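Local coordinates for replication protein (Sphinx1.76-related DNA, PDB 6H24) that probably acts in initiating plasmid DNA replication and is represented here by its dimeric N-terminal winged-helix domain WH1, at residues 43-49 against 107-113; 23-27 against 52-56; 11-17 against 126-130. All coordinates share one frame. Residues are numbered along the deposited sequence.

Contact 1 of 3, residues 43-49 against 107-113; sequences DPLTVHA and ATVEIIF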
loop_
_atom_site.group_PDB
_atom_site.type_symbol
_atom_site.label_atom_id
_atom_site.label_comp_id
_atom_site.label_asym_id
_atom_site.label_seq_id
_atom_site.Cartn_x
_atom_site.Cartn_y
_atom_site.Cartn_z
ATOM N N ASP A 43 -3.662 5.711 -9.242
ATOM C CA ASP A 43 -4.638 6.796 -9.317
ATOM C C ASP A 43 -5.744 6.596 -8.298
ATOM O O ASP A 43 -6.342 5.511 -8.256
ATOM C CB ASP A 43 -5.246 6.859 -10.719
ATOM C CG ASP A 43 -4.221 7.177 -11.789
ATOM O OD1 ASP A 43 -3.150 7.720 -11.447
ATOM O OD2 ASP A 43 -4.486 6.873 -12.970
ATOM N N PRO A 44 -6.077 7.601 -7.485
ATOM C CA PRO A 44 -7.177 7.425 -6.537
ATOM C C PRO A 44 -8.517 7.269 -7.226
ATOM O O PRO A 44 -8.795 7.887 -8.257
ATOM C CB PRO A 44 -7.153 8.716 -5.705
ATOM C CG PRO A 44 -5.793 9.243 -5.855
ATOM C CD PRO A 44 -5.362 8.869 -7.246
ATOM N N LEU A 45 -9.356 6.457 -6.602
ATOM C CA LEU A 45 -10.723 6.215 -7.035
ATOM C C LEU A 45 -11.662 6.865 -6.031
ATOM O O LEU A 45 -11.529 6.643 -4.826
ATOM C CB LEU A 45 -10.993 4.718 -7.121
ATOM C CG LEU A 45 -10.116 3.957 -8.108
ATOM C CD1 LEU A 45 -10.303 2.471 -7.947
ATOM C CD2 LEU A 45 -10.473 4.387 -9.513
ATOM N N THR A 46 -12.593 7.673 -6.522
ATOM C CA THR A 46 -13.545 8.361 -5.664
ATOM C C THR A 46 -14.798 7.513 -5.469
ATOM O O THR A 46 -15.254 6.830 -6.391
ATOM C CB THR A 46 -13.913 9.725 -6.256
ATOM O OG1 THR A 46 -12.738 10.544 -6.339
ATOM C CG2 THR A 46 -14.964 10.433 -5.403
ATOM N N VAL A 47 -15.331 7.544 -4.247
ATOM C CA VAL A 47 -16.627 6.959 -3.915
ATOM C C VAL A 47 -17.463 8.021 -3.215
ATOM O O VAL A 47 -17.014 8.628 -2.236
ATOM C CB VAL A 47 -16.504 5.709 -3.023
ATOM C CG1 VAL A 47 -17.892 5.210 -2.611
ATOM C CG2 VAL A 47 -15.732 4.614 -3.737
ATOM N N HIS A 48 -18.663 8.259 -3.732
ATOM C CA HIS A 48 -19.602 9.204 -3.153
ATOM C C HIS A 48 -20.588 8.490 -2.244
ATOM O O HIS A 48 -21.121 7.436 -2.600
ATOM C CB HIS A 48 -20.381 9.947 -4.244
ATOM C CG HIS A 48 -19.566 10.939 -5.011
ATOM N ND1 HIS A 48 -18.614 10.573 -5.937
ATOM C CD2 HIS A 48 -19.581 12.292 -5.002
ATOM C CE1 HIS A 48 -18.066 11.659 -6.453
ATOM N NE2 HIS A 48 -18.632 12.715 -5.899
ATOM N N ALA A 49 -20.842 9.069 -1.069
ATOM C CA ALA A 49 -21.922 8.550 -0.238
ATOM C C ALA A 49 -23.242 8.544 -1.003
ATOM O O ALA A 49 -24.079 7.661 -0.788
ATOM C CB ALA A 49 -22.058 9.368 1.048
ATOM N N ALA A 107 -18.829 14.444 1.569
ATOM C CA ALA A 107 -19.271 13.066 1.785
ATOM C C ALA A 107 -18.721 12.135 0.709
ATOM O O ALA A 107 -19.457 11.361 0.091
ATOM C CB ALA A 107 -20.795 12.974 1.835
ATOM N N THR A 108 -17.409 12.210 0.502
ATOM C CA THR A 108 -16.705 11.362 -0.448
ATOM C C THR A 108 -15.484 10.751 0.220
ATOM O O THR A 108 -14.904 11.330 1.149
ATOM C CB THR A 108 -16.267 12.147 -1.692
ATOM O OG1 THR A 108 -15.345 13.175 -1.315
ATOM C CG2 THR A 108 -17.460 12.791 -2.360
ATOM N N VAL A 109 -15.103 9.568 -0.255
ATOM C CA VAL A 109 -13.872 8.909 0.149
ATOM C C VAL A 109 -13.067 8.587 -1.111
ATOM O O VAL A 109 -13.557 8.688 -2.237
ATOM C CB VAL A 109 -14.133 7.633 0.978
ATOM C CG1 VAL A 109 -14.904 7.971 2.263
ATOM C CG2 VAL A 109 -14.881 6.608 0.156
ATOM N N GLU A 110 -11.804 8.222 -0.905
ATOM C CA GLU A 110 -10.875 7.925 -1.984
ATOM C C GLU A 110 -10.041 6.721 -1.574
ATOM O O GLU A 110 -9.609 6.633 -0.426
ATOM C CB GLU A 110 -9.925 9.091 -2.263
ATOM C CG GLU A 110 -10.463 10.202 -3.109
ATOM C CD GLU A 110 -9.360 11.158 -3.512
ATOM O OE1 GLU A 110 -8.181 10.870 -3.202
ATOM O OE2 GLU A 110 -9.668 12.200 -4.114
ATOM N N ILE A 111 -9.761 5.825 -2.517
ATOM C CA ILE A 111 -8.893 4.689 -2.241
ATOM C C ILE A 111 -7.982 4.451 -3.437
ATOM O O ILE A 111 -8.313 4.804 -4.571
ATOM C CB ILE A 111 -9.670 3.391 -1.913
ATOM C CG1 ILE A 111 -10.486 2.890 -3.110
ATOM C CG2 ILE A 111 -10.591 3.603 -0.711
ATOM C CD1 ILE A 111 -11.107 1.522 -2.873
ATOM N N ILE A 112 -6.819 3.869 -3.175
ATOM C CA ILE A 112 -5.969 3.312 -4.218
ATOM C C ILE A 112 -5.750 1.836 -3.918
ATOM O O ILE A 112 -5.299 1.487 -2.825
ATOM C CB ILE A 112 -4.615 4.026 -4.333
ATOM C CG1 ILE A 112 -4.787 5.541 -4.459
ATOM C CG2 ILE A 112 -3.867 3.484 -5.554
ATOM C CD1 ILE A 112 -3.471 6.302 -4.608
ATOM N N PHE A 113 -6.047 0.977 -4.884
ATOM C CA PHE A 113 -5.796 -0.444 -4.698
ATOM C C PHE A 113 -4.309 -0.752 -4.774
ATOM O O PHE A 113 -3.568 -0.151 -5.558
ATOM C CB PHE A 113 -6.552 -1.258 -5.747
ATOM C CG PHE A 113 -8.024 -1.318 -5.509
ATOM C CD1 PHE A 113 -8.538 -2.077 -4.471
ATOM C CD2 PHE A 113 -8.900 -0.601 -6.303
ATOM C CE1 PHE A 113 -9.898 -2.133 -4.238
ATOM C CE2 PHE A 113 -10.264 -0.652 -6.075
ATOM C CZ PHE A 113 -10.767 -1.425 -5.051
#
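This is an antiparallel pairing of two beta strands, 45-48 and 108-113, in the three-stranded sheet of the domain. Strand 108-113 is the middle strand, with 97-103 along its other edge. Leu-45 with Ile-111 and Val-47 with Val-109 are hydrogen-bonded pairs. Leu-45 N donates to Ile-111 O at 2.8 Å, and Ile-111 N to Leu-45 O at 3.0 Å. Val-47 N to Val-109 O and Val-109 N to Val-47 O are both 2.9 Å. A further bond, Ala-49 N to Ala-107 O at 2.9 Å, carries the pairing into the first turn of helix 49-56, which His-48 precedes as N-cap residue. The sheet packs on helices 19-34 and 60-75 in the winged-helix fold of this WH1 domain, part of a replication initiator. Leu-45, Val-47, Val-109 and Ile-111 share one face of the sheet. Val-47 packs on Leu-27 and Ala-28 of helix 19-34 and on Leu-67 of helix 60-75. Leu-45 CD1 meets the edge of the Phe-113 ring, 3.6 Å from CE2. The other face carries Thr-46, His-48, Thr-108 and Glu-110. There Thr-108 CG2 makes a CH-pi contact over the His-48 ring, 3.8 Å from its centroid. Glu-110 points its carboxylate to the dimer partner and forms a salt bridge with Arg-85 of the second subunit.

Contact 2 of 3, residues 23-27 against 52-56; sequences RLILL and YINQF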
loop_
_atom_site.group_PDB
_atom_site.type_symbol
_atom_site.label_atom_id
_atom_site.label_comp_id
_atom_site.label_asym_id
_atom_site.label_seq_id
_atom_site.Cartn_x
_atom_site.Cartn_y
_atom_site.Cartn_z
ATOM N N ARG A 23 -18.949 -3.380 -0.310
ATOM C CA ARG A 23 -19.678 -2.384 -1.081
ATOM C C ARG A 23 -18.798 -1.186 -1.411
ATOM O O ARG A 23 -18.930 -0.599 -2.493
ATOM C CB ARG A 23 -20.932 -1.966 -0.317
ATOM C CG ARG A 23 -21.987 -3.061 -0.321
ATOM C CD ARG A 23 -23.155 -2.711 0.558
ATOM N NE ARG A 23 -24.270 -3.634 0.385
ATOM C CZ ARG A 23 -25.359 -3.626 1.146
ATOM N NH1 ARG A 23 -25.457 -2.757 2.141
ATOM N NH2 ARG A 23 -26.336 -4.493 0.924
ATOM N N LEU A 24 -17.901 -0.801 -0.501
ATOM C CA LEU A 24 -16.936 0.245 -0.823
ATOM C C LEU A 24 -16.165 -0.120 -2.089
ATOM O O LEU A 24 -15.997 0.706 -2.997
ATOM C CB LEU A 24 -15.987 0.455 0.354
ATOM C CG LEU A 24 -14.765 1.338 0.105
ATOM C CD1 LEU A 24 -15.164 2.774 -0.146
ATOM C CD2 LEU A 24 -13.828 1.257 1.300
ATOM N N ILE A 25 -15.678 -1.360 -2.156
ATOM C CA ILE A 25 -14.913 -1.805 -3.322
ATOM C C ILE A 25 -15.792 -1.823 -4.567
ATOM O O ILE A 25 -15.391 -1.336 -5.634
ATOM C CB ILE A 25 -14.274 -3.178 -3.045
ATOM C CG1 ILE A 25 -13.149 -3.032 -2.022
ATOM C CG2 ILE A 25 -13.748 -3.812 -4.334
ATOM C CD1 ILE A 25 -12.632 -4.358 -1.496
ATOM N N LEU A 26 -16.997 -2.395 -4.457
ATOM C CA LEU A 26 -17.902 -2.440 -5.604
ATOM C C LEU A 26 -18.209 -1.034 -6.105
ATOM O O LEU A 26 -18.238 -0.786 -7.318
ATOM C CB LEU A 26 -19.197 -3.177 -5.237
ATOM N N LEU A 27 -18.450 -0.097 -5.185
ATOM C CA LEU A 27 -18.781 1.263 -5.589
ATOM C C LEU A 27 -17.607 1.935 -6.287
ATOM O O LEU A 27 -17.802 2.686 -7.248
ATOM C CB LEU A 27 -19.208 2.078 -4.367
ATOM C CG LEU A 27 -20.541 1.690 -3.732
ATOM C CD1 LEU A 27 -20.640 2.349 -2.361
ATOM C CD2 LEU A 27 -21.714 2.082 -4.614
ATOM N N TYR A 52 -23.467 5.324 -2.780
ATOM C CA TYR A 52 -23.799 4.270 -1.823
ATOM C C TYR A 52 -25.292 4.265 -1.553
ATOM O O TYR A 52 -25.940 3.208 -1.592
ATOM C CB TYR A 52 -22.956 4.486 -0.553
ATOM C CG TYR A 52 -23.067 3.455 0.558
ATOM C CD1 TYR A 52 -23.267 2.107 0.288
ATOM C CD2 TYR A 52 -22.857 3.825 1.880
ATOM C CE1 TYR A 52 -23.337 1.171 1.317
ATOM C CE2 TYR A 52 -22.915 2.900 2.909
ATOM C CZ TYR A 52 -23.152 1.577 2.623
ATOM O OH TYR A 52 -23.208 0.671 3.663
ATOM N N ILE A 53 -25.861 5.450 -1.349
ATOM C CA ILE A 53 -27.300 5.585 -1.154
ATOM C C ILE A 53 -28.053 5.101 -2.388
ATOM O O ILE A 53 -29.012 4.327 -2.286
ATOM C CB ILE A 53 -27.639 7.050 -0.825
ATOM C CG1 ILE A 53 -27.093 7.420 0.553
ATOM C CG2 ILE A 53 -29.139 7.287 -0.900
ATOM C CD1 ILE A 53 -27.000 8.908 0.781
ATOM N N ASN A 54 -27.622 5.537 -3.580
ATOM C CA ASN A 54 -28.351 5.197 -4.799
ATOM C C ASN A 54 -28.227 3.720 -5.144
ATOM O O ASN A 54 -29.162 3.135 -5.707
ATOM C CB ASN A 54 -27.852 6.034 -5.979
ATOM C CG ASN A 54 -28.307 7.477 -5.915
ATOM O OD1 ASN A 54 -29.269 7.808 -5.224
ATOM N ND2 ASN A 54 -27.621 8.344 -6.649
ATOM N N GLN A 55 -27.087 3.103 -4.834
ATOM C CA GLN A 55 -26.874 1.719 -5.240
ATOM C C GLN A 55 -27.489 0.732 -4.253
ATOM O O GLN A 55 -27.994 -0.317 -4.666
ATOM C CB GLN A 55 -25.377 1.445 -5.396
ATOM C CG GLN A 55 -24.781 1.938 -6.710
ATOM C CD GLN A 55 -25.083 1.012 -7.877
ATOM O OE1 GLN A 55 -25.266 -0.192 -7.698
ATOM N NE2 GLN A 55 -25.133 1.573 -9.080
ATOM N N PHE A 56 -27.469 1.038 -2.953
ATOM C CA PHE A 56 -27.838 0.052 -1.946
ATOM C C PHE A 56 -28.983 0.474 -1.042
ATOM O O PHE A 56 -29.382 -0.311 -0.173
ATOM C CB PHE A 56 -26.598 -0.313 -1.123
ATOM C CG PHE A 56 -25.574 -1.047 -1.926
ATOM C CD1 PHE A 56 -25.765 -2.379 -2.249
ATOM C CD2 PHE A 56 -24.471 -0.393 -2.437
ATOM C CE1 PHE A 56 -24.843 -3.060 -3.015
ATOM C CE2 PHE A 56 -23.547 -1.066 -3.206
ATOM C CZ PHE A 56 -23.737 -2.402 -3.500
HETATM O O HOH W 1 -23.485 -2.031 3.768
#
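Two helices of the winged-helix domain, 19-34 and 49-56, meet here through long side chains. The short segments cross at 99°, and their axes stay 11.1 Å apart, so side chains must span the gap. Arg-23 is almost fully extended, with chi1 m and chi2 and chi3 both t. This lays its chain along the Phe-56 ring. Arg-23 CD sits over the ring face, 3.7 Å from the centroid and 7° off the normal, a CH-pi contact. Arg-23 NE lies over the same ring, 3.3 Å from Phe-56 CD1. Phe-56 has chi1 m, and its CA-to-CB bond points toward helix 19-34. Leu-27 takes the m, t rotamer and wedges in beside the aromatic residues. Its CD1 is 3.6 Å from Tyr-52 CB, while its CD2 is 3.9 Å from Phe-56 CE2, at the ring edge, and 3.7 Å from Gln-55 CG. Tyr-52 has chi1 t. Its side chain also packs on Ala-63 and Leu-67, which brings helix 60-75 into the same cluster. No direct hydrogen bond joins the two segments. A water instead bridges the polar ends, 2.7 Å from Tyr-52 OH and 2.7 Å from Arg-23 NH1, the latter bond being weak.

Contact 3 of 3, residues 11-17 against 126-130; sequences MNASYNL and EQFTQ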
loop_
_atom_site.group_PDB
_atom_site.type_symbol
_atom_site.label_atom_id
_atom_site.label_comp_id
_atom_site.label_asym_id
_atom_site.label_seq_id
_atom_site.Cartn_x
_atom_site.Cartn_y
_atom_site.Cartn_z
ATOM N N MET A 11 -9.425 -14.478 -2.638
ATOM C CA MET A 11 -10.824 -14.836 -2.443
ATOM C C MET A 11 -11.068 -15.369 -1.036
ATOM O O MET A 11 -12.080 -15.040 -0.406
ATOM C CB MET A 11 -11.255 -15.872 -3.485
ATOM C CG MET A 11 -11.248 -15.389 -4.932
ATOM S SD MET A 11 -12.175 -13.860 -5.215
ATOM C CE MET A 11 -10.835 -12.726 -5.580
ATOM N N ASN A 12 -10.147 -16.185 -0.516
ATOM C CA ASN A 12 -10.297 -16.664 0.851
ATOM C C ASN A 12 -10.230 -15.501 1.832
ATOM O O ASN A 12 -10.985 -15.455 2.810
ATOM C CB ASN A 12 -9.224 -17.704 1.167
ATOM C CG ASN A 12 -9.615 -19.098 0.711
ATOM O OD1 ASN A 12 -10.650 -19.627 1.114
ATOM N ND2 ASN A 12 -8.780 -19.704 -0.124
ATOM N N ALA A 13 -9.329 -14.547 1.587
ATOM C CA ALA A 13 -9.247 -13.371 2.448
ATOM C C ALA A 13 -10.490 -12.496 2.324
ATOM O O ALA A 13 -10.871 -11.816 3.286
ATOM C CB ALA A 13 -7.988 -12.569 2.108
ATOM N N SER A 14 -11.142 -12.510 1.162
ATOM C CA SER A 14 -12.311 -11.663 0.945
ATOM C C SER A 14 -13.446 -11.975 1.912
ATOM O O SER A 14 -14.253 -11.090 2.219
ATOM C CB SER A 14 -12.783 -11.805 -0.506
ATOM O OG SER A 14 -13.540 -12.986 -0.709
ATOM N N TYR A 15 -13.534 -13.217 2.401
ATOM C CA TYR A 15 -14.581 -13.575 3.350
ATOM C C TYR A 15 -14.493 -12.777 4.645
ATOM O O TYR A 15 -15.478 -12.724 5.390
ATOM C CB TYR A 15 -14.522 -15.063 3.700
ATOM C CG TYR A 15 -14.742 -16.028 2.555
ATOM C CD1 TYR A 15 -15.543 -15.697 1.468
ATOM C CD2 TYR A 15 -14.156 -17.286 2.574
ATOM C CE1 TYR A 15 -15.748 -16.596 0.429
ATOM C CE2 TYR A 15 -14.351 -18.186 1.545
ATOM C CZ TYR A 15 -15.145 -17.839 0.475
ATOM O OH TYR A 15 -15.332 -18.747 -0.543
ATOM N N ASN A 16 -13.336 -12.190 4.943
ATOM C CA ASN A 16 -13.169 -11.476 6.202
ATOM C C ASN A 16 -13.693 -10.051 6.134
ATOM O O ASN A 16 -13.922 -9.436 7.182
ATOM C CB ASN A 16 -11.689 -11.417 6.589
ATOM C CG ASN A 16 -11.028 -12.774 6.575
ATOM O OD1 ASN A 16 -11.629 -13.777 6.955
ATOM N ND2 ASN A 16 -9.779 -12.813 6.127
ATOM N N LEU A 17 -13.872 -9.508 4.932
ATOM C CA LEU A 17 -14.338 -8.140 4.800
ATOM C C LEU A 17 -15.790 -8.041 5.246
ATOM O O LEU A 17 -16.617 -8.892 4.912
ATOM C CB LEU A 17 -14.227 -7.672 3.348
ATOM C CG LEU A 17 -12.896 -7.098 2.873
ATOM C CD1 LEU A 17 -11.750 -8.049 3.181
ATOM C CD2 LEU A 17 -12.980 -6.771 1.385
ATOM N N GLU A 126 -17.082 -9.801 -9.134
ATOM C CA GLU A 126 -17.899 -11.011 -9.185
ATOM C C GLU A 126 -18.169 -11.543 -7.784
ATOM O O GLU A 126 -19.310 -11.872 -7.437
ATOM C CB GLU A 126 -17.194 -12.088 -10.019
ATOM C CG GLU A 126 -16.995 -11.722 -11.483
ATOM C CD GLU A 126 -16.072 -12.681 -12.223
ATOM O OE1 GLU A 126 -15.654 -13.703 -11.636
ATOM O OE2 GLU A 126 -15.760 -12.405 -13.401
ATOM N N GLN A 127 -17.122 -11.603 -6.958
ATOM C CA GLN A 127 -17.237 -12.143 -5.610
ATOM C C GLN A 127 -18.249 -11.367 -4.780
ATOM O O GLN A 127 -18.987 -11.948 -3.975
ATOM C CB GLN A 127 -15.856 -12.096 -4.943
ATOM C CG GLN A 127 -15.763 -12.780 -3.598
ATOM C CD GLN A 127 -15.579 -14.275 -3.723
ATOM O OE1 GLN A 127 -15.889 -14.867 -4.761
ATOM N NE2 GLN A 127 -15.067 -14.898 -2.666
ATOM N N PHE A 128 -18.258 -10.048 -4.929
ATOM C CA PHE A 128 -19.036 -9.152 -4.088
ATOM C C PHE A 128 -20.415 -8.804 -4.622
ATOM O O PHE A 128 -21.243 -8.305 -3.854
ATOM C CB PHE A 128 -18.227 -7.872 -3.852
ATOM C CG PHE A 128 -16.969 -8.080 -3.041
ATOM C CD1 PHE A 128 -16.810 -9.198 -2.234
ATOM C CD2 PHE A 128 -15.934 -7.169 -3.118
ATOM C CE1 PHE A 128 -15.649 -9.382 -1.494
ATOM C CE2 PHE A 128 -14.774 -7.351 -2.383
ATOM C CZ PHE A 128 -14.631 -8.460 -1.577
ATOM N N THR A 129 -20.689 -9.013 -5.908
ATOM C CA THR A 129 -22.001 -8.665 -6.430
ATOM C C THR A 129 -23.061 -9.582 -5.844
ATOM O O THR A 129 -22.920 -10.811 -5.862
ATOM C CB THR A 129 -22.039 -8.762 -7.955
ATOM O OG1 THR A 129 -21.117 -7.830 -8.527
ATOM C CG2 THR A 129 -23.449 -8.452 -8.460
ATOM N N GLN A 130 -24.124 -8.982 -5.335
ATOM C CA GLN A 130 -25.258 -9.717 -4.808
ATOM C C GLN A 130 -26.460 -9.447 -5.694
ATOM O O GLN A 130 -26.563 -8.395 -6.333
ATOM C CB GLN A 130 -25.563 -9.320 -3.365
ATOM C CG GLN A 130 -24.516 -9.801 -2.384
ATOM C CD GLN A 130 -24.672 -9.163 -1.025
ATOM O OE1 GLN A 130 -25.550 -8.324 -0.818
ATOM N NE2 GLN A 130 -23.813 -9.546 -0.090
#
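The C-terminal part of helix 2-14 and the beta turn that leads out of it pack here against the C-terminal end of helix 121-128. Within the WH1 winged-helix domain, the contact joins the first helix to the last. Met-11 comes first. Its SD lies 3.7 Å from Gln-127 CD, and its side chain also rests on Arg-123 and Leu-124, about one turn further back on helix 121-128. One turn along, Ser-14 points its CA-to-CB bond toward the partner and has chi1 p. This turns OG back to its own helix, where it donates a hydrogen bond of 2.5 Å to Met-11 O. The same OG accepts a hydrogen bond from Gln-127 NE2, so one hydroxyl links the backbone of the first helix to a side chain of the last. Ser-14 CB also touches Phe-128 CE1 at 3.9 Å. The CA-to-CB bond of Tyr-15 points away, yet its ring swings back until CE1 is 3.6 Å from Gln-127 NE2. A type I beta turn runs from Ser-14 to Leu-17 and brings Leu-17 round to Phe-128. Leu-17 CD2 packs on Phe-128 CZ at 3.8 Å. Trp-96 touches both Ser-14 and Leu-17, and Ile-25 of helix 19-34 touches both Leu-17 and Phe-128. On the opposing segment, Gln-127 has chi1 t and chi2 p, which carries its amide across to the serine, with NE2 3.1 Å from Ser-14 OG.

In the fold
From the N terminus, helix 2-14 and its turn supply the first half of contact 3. Helix 19-34 follows with the first half of contact 2, then strand 45-48 with that of contact 1. Helix 49-56 closes contact 2, and strand 108-113 closes contact 1, so these two loops cross. Helix 121-128 closes contact 3 last, and both other contacts nest inside its loop. Helix 19-34 is the common element. Its Leu-24 and Leu-27 touch Val-109 and Val-47 of the sheet, while Ile-25 reaches Phe-113 as well as Leu-17 and Phe-128. Contacts 1 and 3 do not touch; their centres are about 19 Å apart, on opposite sides of the chain's centre.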